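Local structure of putative lipoprotein YcdA (Bacillus subtilis subsp. subtilis str. 168, 4R4G) at residues K148-Y153 against V295-K300; I212-S217 against E282-G287; T239-D244 against L286-S291. The protein is of unknown function but is probably a membrane-attached lipoprotein, with an Ig-like N-terminal domain joined by a kinked helix to a mixed helix-and-strand C-terminal domain. One frame throughout, in Å; residues are numbered along the deposited sequence. Where two conformers were deposited one is given.

Contact 1: K148-Y153 against V295-K300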
ATOM      1  N   LYS A 148       3.750  -4.555   2.631  1.00 63.40           N
ATOM      2  CA  LYS A 148       4.451  -5.573   3.418  1.00 63.53           C
ATOM      3  C   LYS A 148       3.727  -5.665   4.772  1.00 67.93           C
ATOM      4  O   LYS A 148       3.252  -6.747   5.139  1.00 69.37           O
ATOM      5  CB  LYS A 148       5.969  -5.257   3.545  1.00 66.50           C
ATOM      6  CG  LYS A 148       6.757  -5.366   2.206  1.00 71.98           C
ATOM      7  CD  LYS A 148       8.283  -5.100   2.347  1.00 81.98           C
ATOM      8  CE  LYS A 148       8.993  -4.790   1.030  1.00 92.79           C
ATOM      9  NZ  LYS A 148       9.216  -3.311   0.803  1.00 98.26           N
ATOM     10  N   ALA A 149       3.520  -4.514   5.432  1.00 63.56           N
ATOM     11  CA  ALA A 149       2.766  -4.412   6.676  1.00 63.82           C
ATOM     12  C   ALA A 149       1.318  -4.942   6.526  1.00 67.37           C
ATOM     13  O   ALA A 149       0.915  -5.748   7.360  1.00 68.53           O
ATOM     14  CB  ALA A 149       2.756  -2.983   7.166  1.00 65.13           C
ATOM     15  N   LEU A 150       0.567  -4.570   5.460  1.00 63.23           N
ATOM     16  CA  LEU A 150      -0.802  -5.088   5.274  1.00 62.83           C
ATOM     17  C   LEU A 150      -0.808  -6.626   5.156  1.00 71.02           C
ATOM     18  O   LEU A 150      -1.673  -7.288   5.736  1.00 72.33           O
ATOM     19  CB  LEU A 150      -1.532  -4.469   4.075  1.00 61.37           C
ATOM     20  CG  LEU A 150      -2.915  -5.087   3.833  1.00 66.50           C
ATOM     21  CD1 LEU A 150      -3.897  -4.722   4.940  1.00 67.52           C
ATOM     22  CD2 LEU A 150      -3.455  -4.761   2.485  1.00 69.11           C
ATOM     23  N   SER A 151       0.171  -7.186   4.431  1.00 68.25           N
ATOM     24  CA  SER A 151       0.322  -8.628   4.249  1.00 68.12           C
ATOM     25  C   SER A 151       0.608  -9.314   5.599  1.00 72.47           C
ATOM     26  O   SER A 151       0.079 -10.407   5.822  1.00 75.16           O
ATOM     27  CB  SER A 151       1.425  -8.925   3.234  1.00 72.87           C
ATOM     28  OG  SER A 151       1.407 -10.275   2.798  1.00 88.84           O
ATOM     29  N   ALA A 152       1.406  -8.668   6.504  1.00 66.87           N
ATOM     30  CA  ALA A 152       1.724  -9.178   7.856  1.00 67.44           C
ATOM     31  C   ALA A 152       0.458  -9.271   8.714  1.00 71.94           C
ATOM     32  O   ALA A 152       0.286 -10.244   9.442  1.00 72.87           O
ATOM     33  CB  ALA A 152       2.748  -8.285   8.539  1.00 69.29           C
ATOM     34  N   TYR A 153      -0.442  -8.268   8.596  1.00 67.64           N
ATOM     35  CA  TYR A 153      -1.731  -8.222   9.270  1.00 66.83           C
ATOM     36  C   TYR A 153      -2.572  -9.398   8.820  1.00 68.92           C
ATOM     37  O   TYR A 153      -3.137 -10.081   9.658  1.00 70.45           O
ATOM     38  CB  TYR A 153      -2.461  -6.901   8.971  1.00 68.31           C
ATOM     39  CG  TYR A 153      -2.235  -5.809   9.991  1.00 72.66           C
ATOM     40  CD1 TYR A 153      -3.035  -5.707  11.123  1.00 75.86           C
ATOM     41  CD2 TYR A 153      -1.243  -4.848   9.806  1.00 74.30           C
ATOM     42  CE1 TYR A 153      -2.854  -4.683  12.048  1.00 79.21           C
ATOM     43  CE2 TYR A 153      -1.051  -3.819  10.726  1.00 76.94           C
ATOM     44  CZ  TYR A 153      -1.853  -3.745  11.850  1.00 87.74           C
ATOM     45  OH  TYR A 153      -1.655  -2.744  12.768  1.00 93.48           O
ATOM     46  N   VAL A 295      -9.568  -4.629  -3.035  1.00 72.25           N
ATOM     47  CA  VAL A 295     -10.046  -3.761  -1.959  1.00 71.43           C
ATOM     48  C   VAL A 295      -8.981  -2.746  -1.683  1.00 75.43           C
ATOM     49  O   VAL A 295      -7.814  -3.108  -1.587  1.00 74.76           O
ATOM     50  CB  VAL A 295     -10.430  -4.559  -0.672  1.00 73.75           C
ATOM     51  CG1 VAL A 295     -10.871  -3.629   0.456  1.00 74.32           C
ATOM     52  CG2 VAL A 295     -11.521  -5.571  -0.958  1.00 74.26           C
ATOM     53  N   GLU A 296      -9.361  -1.480  -1.560  1.00 73.98           N
ATOM     54  CA  GLU A 296      -8.400  -0.441  -1.213  1.00 74.10           C
ATOM     55  C   GLU A 296      -8.447  -0.286   0.281  1.00 78.62           C
ATOM     56  O   GLU A 296      -9.531  -0.263   0.868  1.00 80.25           O
ATOM     57  CB  GLU A 296      -8.668   0.879  -1.947  1.00 76.88           C
ATOM     58  CG  GLU A 296      -8.165   0.875  -3.378  1.00 89.85           C
ATOM     59  CD  GLU A 296      -8.202   2.206  -4.103  1.00116.51           C
ATOM     60  OE1 GLU A 296      -9.248   2.895  -4.034  1.00 99.07           O
ATOM     61  OE2 GLU A 296      -7.204   2.527  -4.792  1.00119.97           O
ATOM     62  N   VAL A 297      -7.279  -0.287   0.902  1.00 74.14           N
ATOM     63  CA  VAL A 297      -7.133  -0.241   2.351  1.00 74.58           C
ATOM     64  C   VAL A 297      -6.144   0.862   2.692  1.00 78.58           C
ATOM     65  O   VAL A 297      -5.078   0.945   2.080  1.00 78.41           O
ATOM     66  CB  VAL A 297      -6.681  -1.650   2.864  1.00 77.76           C
ATOM     67  CG1 VAL A 297      -5.961  -1.584   4.204  1.00 77.93           C
ATOM     68  CG2 VAL A 297      -7.856  -2.615   2.931  1.00 77.80           C
ATOM     69  N   LYS A 298      -6.494   1.703   3.662  1.00 74.99           N
ATOM     70  CA  LYS A 298      -5.641   2.791   4.108  1.00 74.44           C
ATOM     71  C   LYS A 298      -4.799   2.350   5.306  1.00 76.94           C
ATOM     72  O   LYS A 298      -5.325   1.828   6.298  1.00 78.04           O
ATOM     73  CB  LYS A 298      -6.493   4.033   4.448  1.00 79.06           C
ATOM     74  CG  LYS A 298      -5.715   5.327   4.716  1.00 93.70           C
ATOM     75  CD  LYS A 298      -6.637   6.526   5.020  1.00105.35           C
ATOM     76  CE  LYS A 298      -7.243   6.509   6.412  1.00110.56           C
ATOM     77  NZ  LYS A 298      -7.902   7.794   6.751  1.00113.30           N
HETATM   78  N   MSE A 299      -3.484   2.546   5.183  1.00 71.43           N
HETATM   79  CA  MSE A 299      -2.482   2.293   6.222  1.00 70.45           C
HETATM   80  C   MSE A 299      -2.033   3.624   6.785  1.00 79.10           C
HETATM   81  O   MSE A 299      -2.068   4.626   6.067  1.00 78.43           O
HETATM   82  CB  MSE A 299      -1.257   1.541   5.659  1.00 70.02           C
HETATM   83  CG  MSE A 299      -1.555   0.191   5.025  1.00 73.38           C
HETATM   84 SE   MSE A 299      -2.283  -1.094   6.247  0.75 79.51          SE
HETATM   85  CE  MSE A 299      -0.707  -1.532   7.334  1.00 77.54           C
ATOM     86  N   LYS A 300      -1.565   3.643   8.037  1.00 78.93           N
ATOM     87  CA  LYS A 300      -1.107   4.871   8.671  1.00 81.26           C
ATOM     88  C   LYS A 300       0.262   4.646   9.289  1.00 86.26           C
ATOM     89  O   LYS A 300       0.436   3.719  10.081  1.00 85.78           O
ATOM     90  CB  LYS A 300      -2.141   5.349   9.715  1.00 87.17           C
ATOM     91  CG  LYS A 300      -3.259   6.211   9.103  1.00112.40           C
ATOM     92  CD  LYS A 300      -4.534   6.312   9.968  1.00125.50           C
ATOM     93  CE  LYS A 300      -5.437   7.451   9.523  1.00137.46           C
ATOM     94  NZ  LYS A 300      -6.785   7.396  10.158  1.00145.64           N
TER
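M299, a selenomethionine, reaches from the strand to the helix and meets A149, L150 and Y153 with the last two atoms of its side chain. Its chi1 of -59° sets CG beside the backbone N; the chain then bends again at chi2 and, with chi3 at -73°, once more, which turns the methyl in among the helical residues. CE lies 3.8 Å from A149 CB and equally near the backbone N of L150. It also comes within 4.1 Å of Y153 CE2, approaching that ring obliquely, and the M299 and Y153 side chains run alongside in opposing directions. SE sits 4.1 Å from L150 CB, where the two side chains cross at about a right angle. The contact belongs to the DUF5105 domain, placed in the NTF2 clan: helix 145-157 packs on the sheet through strand 293-301, the two segment axes 10.0 Å apart and 106° from parallel. L150 carries the packing along the strand to the next inward-facing residue. Its CG stands anti to the backbone N. Farther out, its CD1 touches V297 CG1 at 3.8 Å. Branched leucine and valine fill this layer with compact, water-shedding surface; the unbranched selenomethionine can instead bend until its methyl rests on A149 CB, whose small size lets it close to the helix backbone. L319 of helix 314-321 touches both L150 and V297. The Y153 ring packs edge-to-face with F166, and its hydroxyl makes a weak hydrogen bond to the backbone N of L309, a residue that also touches L150 and V297.

Contact 2: I212-S217 against E282-G287; sequences IKEGLS and EFKKLG
G215 and K284 bring the two backbones together, their CA atoms 4.5 Å apart. Segment 212-217 is helical throughout, whereas the chain of 282-287 makes a type I beta turn from F283 to L286, closed by the bond from L286 N to F283 O. Without a side chain at G215, the rim of the F283 ring can lie against the helix backbone, with CE1 4.1 Å from G215 CA. A chi1 of -173° sets F283 CG anti to its backbone N; the ring beyond it meets I212 and L216. I212 CG1 sits over the centre of one face, 4.0 Å from the centroid and 6° off the normal, a CH-pi contact. L216 CD2 meets the ring at its edge, in plane, 4.0 Å from CZ, and I212 CG2 approaches the same CZ atom. V243 and I324 also touch F283. A flat aromatic suits this place, offering a face to a beta-branched residue and an edge to glycine and leucine. Nearer the solvent, the partly exposed E214 and K284 side chains pass near each other, OE1 lying 3.7 Å from NZ in a long salt bridge. Both charges have other partners, E214 in K218 and K284 in E281. The chemistry thus implies an interface gripped by dispersion and CH-pi contact around one ring, to which the peripheral charge pair probably adds only a modest attraction.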
ATOM      1  N   ILE A 212     -11.085 -22.137   9.795  1.00 60.72           N
ATOM      2  CA  ILE A 212     -11.247 -21.102   8.753  1.00 59.92           C
ATOM      3  C   ILE A 212      -9.873 -20.518   8.413  1.00 64.33           C
ATOM      4  O   ILE A 212      -9.517 -20.473   7.242  1.00 66.35           O
ATOM      5  CB  ILE A 212     -12.257 -19.988   9.161  1.00 62.14           C
ATOM      6  CG1 ILE A 212     -13.703 -20.498   9.077  1.00 63.00           C
ATOM      7  CG2 ILE A 212     -12.092 -18.754   8.304  1.00 61.22           C
ATOM      8  CD1 ILE A 212     -14.673 -19.682   9.885  1.00 68.59           C
ATOM      9  N   LYS A 213      -9.088 -20.136   9.431  1.00 59.99           N
ATOM     10  CA  LYS A 213      -7.729 -19.603   9.258  1.00 59.31           C
ATOM     11  C   LYS A 213      -6.791 -20.587   8.553  1.00 65.68           C
ATOM     12  O   LYS A 213      -5.999 -20.163   7.721  1.00 66.58           O
ATOM     13  CB  LYS A 213      -7.112 -19.187  10.602  1.00 60.69           C
ATOM     14  CG  LYS A 213      -7.746 -17.953  11.215  1.00 54.10           C
ATOM     15  CD  LYS A 213      -6.887 -17.397  12.305  1.00 54.81           C
ATOM     16  CE  LYS A 213      -7.646 -16.363  13.082  1.00 58.97           C
ATOM     17  NZ  LYS A 213      -6.720 -15.501  13.868  1.00 74.55           N
ATOM     18  N   GLU A 214      -6.886 -21.882   8.854  1.00 65.46           N
ATOM     19  CA  GLU A 214      -6.014 -22.858   8.207  1.00 67.48           C
ATOM     20  C   GLU A 214      -6.395 -22.983   6.738  1.00 73.57           C
ATOM     21  O   GLU A 214      -5.504 -23.033   5.887  1.00 74.59           O
ATOM     22  CB  GLU A 214      -6.026 -24.212   8.914  1.00 69.77           C
ATOM     23  CG  GLU A 214      -4.712 -24.959   8.719  1.00 85.79           C
ATOM     24  CD  GLU A 214      -4.838 -26.450   8.446  1.00124.23           C
ATOM     25  OE1 GLU A 214      -5.293 -27.197   9.348  1.00112.97           O
ATOM     26  OE2 GLU A 214      -4.444 -26.874   7.334  1.00123.92           O
ATOM     27  N   GLY A 215      -7.704 -22.940   6.462  1.00 69.24           N
ATOM     28  CA  GLY A 215      -8.256 -22.984   5.113  1.00 68.95           C
ATOM     29  C   GLY A 215      -7.815 -21.792   4.287  1.00 71.83           C
ATOM     30  O   GLY A 215      -7.318 -21.962   3.172  1.00 72.97           O
ATOM     31  N   LEU A 216      -7.945 -20.575   4.846  1.00 65.44           N
ATOM     32  CA  LEU A 216      -7.557 -19.353   4.152  1.00 63.45           C
ATOM     33  C   LEU A 216      -6.066 -19.310   3.910  1.00 68.08           C
ATOM     34  O   LEU A 216      -5.662 -18.906   2.828  1.00 69.54           O
ATOM     35  CB  LEU A 216      -8.017 -18.094   4.898  1.00 61.87           C
ATOM     36  CG  LEU A 216      -9.532 -17.916   5.129  1.00 66.55           C
ATOM     37  CD1 LEU A 216      -9.811 -16.644   5.896  1.00 66.36           C
ATOM     38  CD2 LEU A 216     -10.316 -17.873   3.829  1.00 68.92           C
ATOM     39  N   SER A 217      -5.247 -19.774   4.862  1.00 65.39           N
ATOM     40  CA  SER A 217      -3.780 -19.766   4.730  1.00 66.03           C
ATOM     41  C   SER A 217      -3.307 -20.549   3.518  1.00 72.54           C
ATOM     42  O   SER A 217      -2.300 -20.186   2.919  1.00 73.72           O
ATOM     43  CB  SER A 217      -3.107 -20.316   5.989  1.00 69.28           C
ATOM     44  OG  SER A 217      -3.067 -21.734   6.005  1.00 80.86           O
ATOM     45  N   GLU A 282     -14.825 -29.376   6.905  1.00 72.20           N
ATOM     46  CA  GLU A 282     -15.432 -29.178   5.590  1.00 71.67           C
ATOM     47  C   GLU A 282     -14.932 -27.890   4.941  1.00 72.42           C
ATOM     48  O   GLU A 282     -14.720 -27.880   3.729  1.00 73.26           O
ATOM     49  CB  GLU A 282     -16.963 -29.190   5.672  1.00 73.09           C
ATOM     50  CG  GLU A 282     -17.550 -30.566   5.911  1.00 76.51           C
ATOM     51  CD  GLU A 282     -17.139 -31.671   4.950  1.00 91.87           C
ATOM     52  OE1 GLU A 282     -17.203 -31.474   3.712  1.00 82.66           O
ATOM     53  OE2 GLU A 282     -16.793 -32.764   5.456  1.00 87.23           O
ATOM     54  N   PHE A 283     -14.731 -26.811   5.730  1.00 65.13           N
ATOM     55  CA  PHE A 283     -14.179 -25.546   5.224  1.00 62.70           C
ATOM     56  C   PHE A 283     -12.772 -25.773   4.654  1.00 67.36           C
ATOM     57  O   PHE A 283     -12.466 -25.291   3.575  1.00 69.91           O
ATOM     58  CB  PHE A 283     -14.130 -24.478   6.335  1.00 62.30           C
ATOM     59  CG  PHE A 283     -13.737 -23.110   5.824  1.00 62.22           C
ATOM     60  CD1 PHE A 283     -12.398 -22.767   5.655  1.00 62.67           C
ATOM     61  CD2 PHE A 283     -14.707 -22.179   5.465  1.00 63.57           C
ATOM     62  CE1 PHE A 283     -12.037 -21.523   5.144  1.00 61.88           C
ATOM     63  CE2 PHE A 283     -14.340 -20.922   4.972  1.00 64.42           C
ATOM     64  CZ  PHE A 283     -13.006 -20.601   4.822  1.00 60.67           C
ATOM     65  N   LYS A 284     -11.924 -26.501   5.387  1.00 64.03           N
ATOM     66  CA  LYS A 284     -10.561 -26.879   5.008  1.00 64.85           C
ATOM     67  C   LYS A 284     -10.529 -27.663   3.677  1.00 73.23           C
ATOM     68  O   LYS A 284      -9.468 -27.760   3.072  1.00 77.16           O
ATOM     69  CB  LYS A 284      -9.922 -27.744   6.116  1.00 67.89           C
ATOM     70  CG  LYS A 284      -9.323 -26.998   7.319  1.00 72.79           C
ATOM     71  CD  LYS A 284      -8.937 -28.046   8.397  1.00 83.73           C
ATOM     72  CE  LYS A 284      -8.620 -27.482   9.759  1.00 93.26           C
ATOM     73  NZ  LYS A 284      -8.420 -28.562  10.759  1.00106.76           N
ATOM     74  N   LYS A 285     -11.670 -28.227   3.233  1.00 69.38           N
ATOM     75  CA  LYS A 285     -11.811 -28.989   1.985  1.00 70.54           C
ATOM     76  C   LYS A 285     -12.088 -28.097   0.762  1.00 77.06           C
ATOM     77  O   LYS A 285     -12.023 -28.594  -0.364  1.00 79.29           O
ATOM     78  CB  LYS A 285     -12.969 -29.967   2.098  1.00 72.35           C
ATOM     79  CG  LYS A 285     -12.741 -31.163   2.990  1.00 77.27           C
ATOM     80  CD  LYS A 285     -13.845 -32.154   2.722  1.00 71.17           C
ATOM     81  CE  LYS A 285     -13.981 -33.126   3.835  1.00 71.22           C
ATOM     82  NZ  LYS A 285     -15.153 -33.996   3.619  1.00 90.20           N
ATOM     83  N   LEU A 286     -12.471 -26.813   0.975  1.00 71.36           N
ATOM     84  CA  LEU A 286     -12.852 -25.917  -0.108  1.00 71.10           C
ATOM     85  C   LEU A 286     -11.650 -25.324  -0.823  1.00 80.86           C
ATOM     86  O   LEU A 286     -10.635 -25.028  -0.194  1.00 81.34           O
ATOM     87  CB  LEU A 286     -13.725 -24.766   0.394  1.00 68.60           C
ATOM     88  CG  LEU A 286     -14.872 -25.005   1.330  1.00 73.26           C
ATOM     89  CD1 LEU A 286     -15.216 -23.706   2.048  1.00 72.33           C
ATOM     90  CD2 LEU A 286     -16.085 -25.541   0.617  1.00 75.79           C
ATOM     91  N   GLY A 287     -11.810 -25.056  -2.109  1.00 80.90           N
ATOM     92  CA  GLY A 287     -10.761 -24.433  -2.911  1.00 81.02           C
ATOM     93  C   GLY A 287     -10.997 -22.974  -3.232  1.00 82.72           C
ATOM     94  O   GLY A 287     -12.064 -22.436  -2.932  1.00 81.33           O
TER

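Contact 3: T239-D244 against L286-S291; sequences TVKPVD and LGPASS
V243 and P288 face each other as a single beta bridge, their CA atoms 4.2 Å apart. The hydrogen bonds come from the residues flanking this pair: A289 N donates to P242 O at 2.7 Å, and D244 N to G287 O at 2.8 Å. Both are fairly straight, with angles at the hydrogen of 164° and 172°. Together they make V243 and P288 a non-hydrogen-bonded antiparallel pair, a position where the missing N-H of a proline costs nothing. P242 on the other segment likewise contributes through its carbonyl, which also receives a CA-H...O contact from P288 CA. G287 takes part through the carbonyl that accepts the D244 bond; a CB on this glycine would point away from the strand and be crowded by CD of the following P288.

The apolar contacts lie beside this bridge. V243 CG1, anti to its backbone N, meets L286 CD1 at 3.7 Å, the two side chains crossing at about a right angle. The ring of P242 touches A289 through CG, 3.8 Å from the alanine CB; that methyl is small enough to tuck between the P242 ring and D244 CB, which lies 3.8 Å from it. In the conformer given, K241 runs beside P288 and points the same way, its CG, CD and CE lying against P288 CB and its CE also near P288 CG, though a second conformer makes this packing less certain.

Polar side-chain ends look beyond the two segments: D244 OD1 bonds S246 OG, and S291 OG bonds K325 NZ. Strand 233-244 is meanwhile paired through its backbone with strand 221-230, at T239 and K241, and V243 makes backbone hydrogen bonds with F323 and K325. The loop between helix 268-283 and strand 293-301 thus runs beside the end of strand 233-244, while V243 packs on L216 and N219 of helix 203-219.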
ATOM      1  N   THR A 239      -5.515  -7.475  -3.719  1.00 61.53           N
ATOM      2  CA  THR A 239      -6.235  -8.277  -4.698  1.00 62.65           C
ATOM      3  C   THR A 239      -6.329  -9.635  -4.061  1.00 68.47           C
ATOM      4  O   THR A 239      -5.316 -10.305  -3.821  1.00 69.77           O
ATOM      5  CB  THR A 239      -5.582  -8.205  -6.093  1.00 70.38           C
ATOM      6  OG1 THR A 239      -5.464  -6.821  -6.515  1.00 68.65           O
ATOM      7  CG2 THR A 239      -6.345  -9.016  -7.125  1.00 63.98           C
ATOM      8  N   VAL A 240      -7.554 -10.007  -3.709  1.00 64.36           N
ATOM      9  CA  VAL A 240      -7.792 -11.206  -2.956  1.00 63.32           C
ATOM     10  C   VAL A 240      -8.518 -12.267  -3.756  1.00 71.05           C
ATOM     11  O   VAL A 240      -9.587 -11.995  -4.313  1.00 71.89           O
ATOM     12  CB  VAL A 240      -8.601 -10.840  -1.666  1.00 65.29           C
ATOM     13  CG1 VAL A 240      -9.046 -12.091  -0.890  1.00 65.21           C
ATOM     14  CG2 VAL A 240      -7.819  -9.882  -0.759  1.00 63.05           C
ATOM     15  N   LYS A 241      -7.930 -13.495  -3.766  1.00 68.99           N
ATOM     16  CA  LYS A 241      -8.493 -14.713  -4.337  0.50 70.26           C
ATOM     17  C   LYS A 241      -9.233 -15.392  -3.174  1.00 74.01           C
ATOM     18  O   LYS A 241      -8.560 -15.846  -2.240  1.00 72.41           O
ATOM     19  CB  LYS A 241      -7.365 -15.594  -4.929  0.50 73.42           C
ATOM     20  CG  LYS A 241      -7.821 -16.925  -5.548  0.50 86.15           C
ATOM     21  CD  LYS A 241      -6.649 -17.726  -6.166  0.50 96.29           C
ATOM     22  CE  LYS A 241      -5.787 -18.465  -5.155  0.50 99.33           C
ATOM     23  NZ  LYS A 241      -4.571 -19.049  -5.774  0.50104.23           N
ATOM     24  N   PRO A 242     -10.582 -15.388  -3.122  1.00 71.43           N
ATOM     25  CA  PRO A 242     -11.249 -15.975  -1.957  1.00 70.87           C
ATOM     26  C   PRO A 242     -11.398 -17.479  -2.004  1.00 77.58           C
ATOM     27  O   PRO A 242     -11.256 -18.072  -3.066  1.00 80.77           O
ATOM     28  CB  PRO A 242     -12.634 -15.325  -1.990  1.00 73.21           C
ATOM     29  CG  PRO A 242     -12.888 -15.055  -3.405  1.00 79.74           C
ATOM     30  CD  PRO A 242     -11.566 -14.851  -4.089  1.00 74.85           C
ATOM     31  N   VAL A 243     -11.729 -18.081  -0.853  1.00 71.33           N
ATOM     32  CA  VAL A 243     -12.080 -19.478  -0.763  1.00 72.33           C
ATOM     33  C   VAL A 243     -13.538 -19.506  -1.289  1.00 81.78           C
ATOM     34  O   VAL A 243     -14.321 -18.614  -0.943  1.00 80.77           O
ATOM     35  CB  VAL A 243     -11.899 -20.020   0.706  1.00 74.07           C
ATOM     36  CG1 VAL A 243     -12.719 -21.258   0.973  1.00 73.66           C
ATOM     37  CG2 VAL A 243     -10.440 -20.296   1.036  1.00 73.61           C
ATOM     38  N   ASP A 244     -13.880 -20.466  -2.173  1.00 82.95           N
ATOM     39  CA  ASP A 244     -15.251 -20.586  -2.677  1.00 84.88           C
ATOM     40  C   ASP A 244     -16.039 -21.475  -1.729  1.00 86.51           C
ATOM     41  O   ASP A 244     -15.951 -22.697  -1.808  1.00 87.69           O
ATOM     42  CB  ASP A 244     -15.298 -21.110  -4.128  1.00 89.89           C
ATOM     43  CG  ASP A 244     -16.697 -21.231  -4.721  1.00104.07           C
ATOM     44  OD1 ASP A 244     -17.648 -20.661  -4.139  1.00102.89           O
ATOM     45  OD2 ASP A 244     -16.838 -21.884  -5.775  1.00116.99           O
ATOM     46  N   LEU A 286     -12.471 -26.813   0.975  1.00 71.36           N
ATOM     47  CA  LEU A 286     -12.852 -25.917  -0.108  1.00 71.10           C
ATOM     48  C   LEU A 286     -11.650 -25.324  -0.823  1.00 80.86           C
ATOM     49  O   LEU A 286     -10.635 -25.028  -0.194  1.00 81.34           O
ATOM     50  CB  LEU A 286     -13.725 -24.766   0.394  1.00 68.60           C
ATOM     51  CG  LEU A 286     -14.872 -25.005   1.330  1.00 73.26           C
ATOM     52  CD1 LEU A 286     -15.216 -23.706   2.048  1.00 72.33           C
ATOM     53  CD2 LEU A 286     -16.085 -25.541   0.617  1.00 75.79           C
ATOM     54  N   GLY A 287     -11.810 -25.056  -2.109  1.00 80.90           N
ATOM     55  CA  GLY A 287     -10.761 -24.433  -2.911  1.00 81.02           C
ATOM     56  C   GLY A 287     -10.997 -22.974  -3.232  1.00 82.72           C
ATOM     57  O   GLY A 287     -12.064 -22.436  -2.932  1.00 81.33           O
ATOM     58  N   PRO A 288     -10.026 -22.293  -3.863  1.00 80.84           N
ATOM     59  CA  PRO A 288     -10.246 -20.889  -4.219  1.00 80.49           C
ATOM     60  C   PRO A 288     -11.316 -20.704  -5.287  1.00 89.86           C
ATOM     61  O   PRO A 288     -11.602 -21.623  -6.073  1.00 92.05           O
ATOM     62  CB  PRO A 288      -8.887 -20.425  -4.743  1.00 81.26           C
ATOM     63  CG  PRO A 288      -7.937 -21.501  -4.454  1.00 86.21           C
ATOM     64  CD  PRO A 288      -8.710 -22.752  -4.333  1.00 83.63           C
ATOM     65  N   ALA A 289     -11.916 -19.506  -5.293  1.00 87.00           N
ATOM     66  CA  ALA A 289     -12.915 -19.108  -6.266  1.00 89.41           C
ATOM     67  C   ALA A 289     -12.217 -18.676  -7.550  1.00 96.79           C
ATOM     68  O   ALA A 289     -11.025 -18.342  -7.518  1.00 94.92           O
ATOM     69  CB  ALA A 289     -13.764 -17.982  -5.704  1.00 88.91           C
ATOM     70  N   SER A 290     -12.941 -18.720  -8.683  1.00 98.76           N
ATOM     71  CA  SER A 290     -12.437 -18.311 -10.008  1.00101.14           C
ATOM     72  C   SER A 290     -12.019 -16.822  -9.999  1.00104.16           C
ATOM     73  O   SER A 290     -10.888 -16.479 -10.373  1.00102.95           O
ATOM     74  CB  SER A 290     -13.509 -18.555 -11.070  1.00108.73           C
ATOM     75  OG  SER A 290     -14.817 -18.390 -10.541  1.00120.84           O
ATOM     76  N   SER A 291     -12.935 -15.969  -9.483  1.00100.10           N
ATOM     77  CA  SER A 291     -12.851 -14.514  -9.345  1.00 97.72           C
ATOM     78  C   SER A 291     -11.826 -14.028  -8.307  1.00 96.16           C
ATOM     79  O   SER A 291     -11.272 -14.802  -7.525  1.00 94.84           O
ATOM     80  CB  SER A 291     -14.222 -13.958  -8.964  1.00102.40           C
ATOM     81  OG  SER A 291     -14.720 -14.539  -7.768  1.00109.58           O
TER

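From the N terminus, the chain passes the Ig-like domain, and helix 145-157 then supplies the first half of contact 1. Helix 203-219 next opens contact 2, and strand 233-244 opens contact 3. On the return, 282-287 closes contact 2 and 286-291 closes contact 3; since they open and close in the same order, these two loops cross, and they share L286 and G287. Strand 293-301 closes contact 1 last, enclosing both. Contacts 2 and 3, with centres about 11 Å apart, touch where V243 meets L216 and F283, tying two helices to the sheet's end. Contact 1, whose centre lies about 19 Å from that of contact 3, covers the same sheet farther along.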